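Local coordinates for protein BamL (Bacillus amyloliquefaciens, PDB 4KVZ) that catalyses S-adenosylmethionine-dependent N-methylation in plantazolicin biosynthesis, probably as a late tailoring step on the natural product, at residues S54-R59 with I264-Y269. Numbering follows the deposited sequence.
Sequences SSKFNR and IKNKRY
Phe57, in the last turn of helix 24-57, points the far end of its ring at Ile264, Lys265 and Asn266, which end strand 258-266, an antiparallel member of the Rossmann-like methyltransferase sheet. The close part gathers round the end of this buried ring. The carbonyl O of Lys265 approaches CZ of Phe57 obliquely, at 3.5 Å, while the backbone of Lys265 is hydrogen-bonded to Ser155 of the neighbouring strand 155-162. CZ also lies 4.2 Å from CG2 of Ile264, a beta-branched residue well suited to a strand, whose methyl meets CE of Lys56 at 3.9 Å. Lys56 has its CG anti to the backbone N (chi1 176°), over the centre of the Phe57 ring and 3.6 Å above its plane; the chain bends beyond it, at chi2. With an alanine here in place of Phe57, the Ile264 methyl would probably lose its aromatic neighbour and the Lys56 chain the face it lies on. Lys56 and Asn266 form the exposed side, where ammonium and amide can stay hydrated while their carbons border the ring; CE of Lys56 is a loose 4.5 Å from ND2 of Asn266. The Asn266 amide stands nearly perpendicular to the ring, planes 86° apart, with its CG at the ring edge, 3.9 Å from CE1 of Phe57.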
loop_
_atom_site.group_PDB
_atom_site.type_symbol
_atom_site.label_atom_id
_atom_site.label_comp_id
_atom_site.label_asym_id
_atom_site.label_seq_id
_atom_site.Cartn_x
_atom_site.Cartn_y
_atom_site.Cartn_z
ATOM N N SER A 54 -4.689 -15.515 5.161
ATOM C CA SER A 54 -5.268 -16.666 5.855
ATOM C C SER A 54 -5.964 -17.608 4.882
ATOM O O SER A 54 -5.838 -18.827 4.999
ATOM C CB SER A 54 -6.258 -16.208 6.932
ATOM O OG SER A 54 -5.601 -16.007 8.166
ATOM N N SER A 55 -6.682 -17.031 3.920
ATOM C CA SER A 55 -7.446 -17.814 2.948
ATOM C C SER A 55 -6.536 -18.512 1.951
ATOM O O SER A 55 -6.771 -19.665 1.597
ATOM C CB SER A 55 -8.457 -16.928 2.226
ATOM O OG SER A 55 -9.423 -16.449 3.147
ATOM N N LYS A 56 -5.489 -17.810 1.521
ATOM C CA LYS A 56 -4.540 -18.322 0.531
ATOM C C LYS A 56 -3.588 -19.380 1.101
ATOM O O LYS A 56 -3.347 -20.409 0.468
ATOM C CB LYS A 56 -3.757 -17.156 -0.102
ATOM C CG LYS A 56 -2.658 -17.551 -1.077
ATOM C CD LYS A 56 -3.208 -18.132 -2.372
ATOM C CE LYS A 56 -2.083 -18.676 -3.230
ATOM N NZ LYS A 56 -2.620 -19.404 -4.404
ATOM N N PHE A 57 -3.066 -19.144 2.302
ATOM C CA PHE A 57 -2.029 -20.017 2.852
ATOM C C PHE A 57 -2.461 -20.878 4.039
ATOM O O PHE A 57 -1.676 -21.700 4.508
ATOM C CB PHE A 57 -0.787 -19.198 3.208
ATOM C CG PHE A 57 -0.198 -18.461 2.043
ATOM C CD1 PHE A 57 0.424 -19.153 1.008
ATOM C CD2 PHE A 57 -0.270 -17.069 1.974
ATOM C CE1 PHE A 57 0.969 -18.471 -0.074
ATOM C CE2 PHE A 57 0.273 -16.383 0.897
ATOM C CZ PHE A 57 0.898 -17.085 -0.124
ATOM N N ASN A 58 -3.690 -20.683 4.513
ATOM C CA ASN A 58 -4.247 -21.419 5.664
ATOM C C ASN A 58 -3.407 -21.303 6.930
ATOM O O ASN A 58 -3.253 -22.260 7.692
ATOM C CB ASN A 58 -4.532 -22.887 5.309
ATOM C CG ASN A 58 -5.540 -23.023 4.186
ATOM O OD1 ASN A 58 -5.210 -23.502 3.103
ATOM N ND2 ASN A 58 -6.766 -22.569 4.426
ATOM N N ARG A 59 -2.850 -20.111 7.128
ATOM C CA ARG A 59 -2.102 -19.761 8.321
ATOM C C ARG A 59 -2.067 -18.237 8.438
ATOM O O ARG A 59 -2.386 -17.529 7.481
ATOM C CB ARG A 59 -0.672 -20.324 8.269
ATOM C CG ARG A 59 0.105 -20.035 6.983
ATOM C CD ARG A 59 1.614 -20.184 7.188
ATOM N NE ARG A 59 2.128 -19.015 7.892
ATOM C CZ ARG A 59 3.186 -18.285 7.534
ATOM N NH1 ARG A 59 3.943 -18.597 6.489
ATOM N NH2 ARG A 59 3.507 -17.250 8.278
ATOM N N ILE A 264 1.975 -12.579 -5.566
ATOM C CA ILE A 264 1.738 -13.711 -4.664
ATOM C C ILE A 264 2.809 -14.771 -4.888
ATOM O O ILE A 264 3.045 -15.194 -6.024
ATOM C CB ILE A 264 0.322 -14.309 -4.866
ATOM C CG1 ILE A 264 -0.751 -13.235 -4.666
ATOM C CG2 ILE A 264 0.054 -15.457 -3.892
ATOM C CD1 ILE A 264 -2.025 -13.495 -5.436
ATOM N N LYS A 265 3.474 -15.181 -3.809
ATOM C CA LYS A 265 4.537 -16.177 -3.906
ATOM C C LYS A 265 4.188 -17.413 -3.092
ATOM O O LYS A 265 3.918 -17.326 -1.895
ATOM C CB LYS A 265 5.885 -15.582 -3.472
ATOM C CG LYS A 265 7.079 -16.539 -3.538
ATOM C CD LYS A 265 8.358 -15.843 -3.084
ATOM C CE LYS A 265 9.489 -16.820 -2.776
ATOM N NZ LYS A 265 10.548 -16.802 -3.824
ATOM N N ASN A 266 4.181 -18.566 -3.759
ATOM C CA ASN A 266 3.935 -19.836 -3.091
ATOM C C ASN A 266 4.957 -20.838 -3.609
ATOM O O ASN A 266 4.715 -21.552 -4.587
ATOM C CB ASN A 266 2.495 -20.304 -3.331
ATOM C CG ASN A 266 2.067 -21.430 -2.399
ATOM O OD1 ASN A 266 2.775 -21.796 -1.454
ATOM N ND2 ASN A 266 0.895 -21.993 -2.670
ATOM N N LYS A 267 6.123 -20.845 -2.970
ATOM C CA LYS A 267 7.250 -21.656 -3.422
ATOM C C LYS A 267 6.992 -23.148 -3.270
ATOM O O LYS A 267 6.662 -23.626 -2.189
ATOM C CB LYS A 267 8.541 -21.264 -2.701
ATOM C CG LYS A 267 9.725 -22.153 -3.058
ATOM C CD LYS A 267 11.056 -21.492 -2.749
ATOM C CE LYS A 267 12.195 -22.393 -3.201
ATOM N NZ LYS A 267 13.518 -21.870 -2.779
ATOM N N ARG A 268 7.148 -23.864 -4.376
ATOM C CA ARG A 268 7.103 -25.318 -4.391
ATOM C C ARG A 268 8.529 -25.839 -4.239
ATOM O O ARG A 268 9.411 -25.486 -5.019
ATOM C CB ARG A 268 6.510 -25.821 -5.709
ATOM C CG ARG A 268 5.073 -25.402 -5.988
ATOM C CD ARG A 268 4.723 -25.641 -7.454
ATOM N NE ARG A 268 4.694 -27.064 -7.799
ATOM C CZ ARG A 268 4.833 -27.553 -9.032
ATOM N NH1 ARG A 268 5.027 -26.744 -10.067
ATOM N NH2 ARG A 268 4.788 -28.863 -9.231
ATOM N N TYR A 269 8.757 -26.660 -3.222
ATOM C CA TYR A 269 10.084 -27.222 -2.987
ATOM C C TYR A 269 10.231 -28.593 -3.619
ATOM O O TYR A 269 9.249 -29.297 -3.829
ATOM C CB TYR A 269 10.357 -27.334 -1.487
ATOM C CG TYR A 269 10.667 -26.017 -0.849
ATOM C CD1 TYR A 269 11.973 -25.537 -0.812
ATOM C CD2 TYR A 269 9.653 -25.235 -0.297
ATOM C CE1 TYR A 269 12.271 -24.315 -0.227
ATOM C CE2 TYR A 269 9.938 -24.010 0.287
ATOM C CZ TYR A 269 11.247 -23.559 0.317
ATOM O OH TYR A 269 11.539 -22.346 0.886
#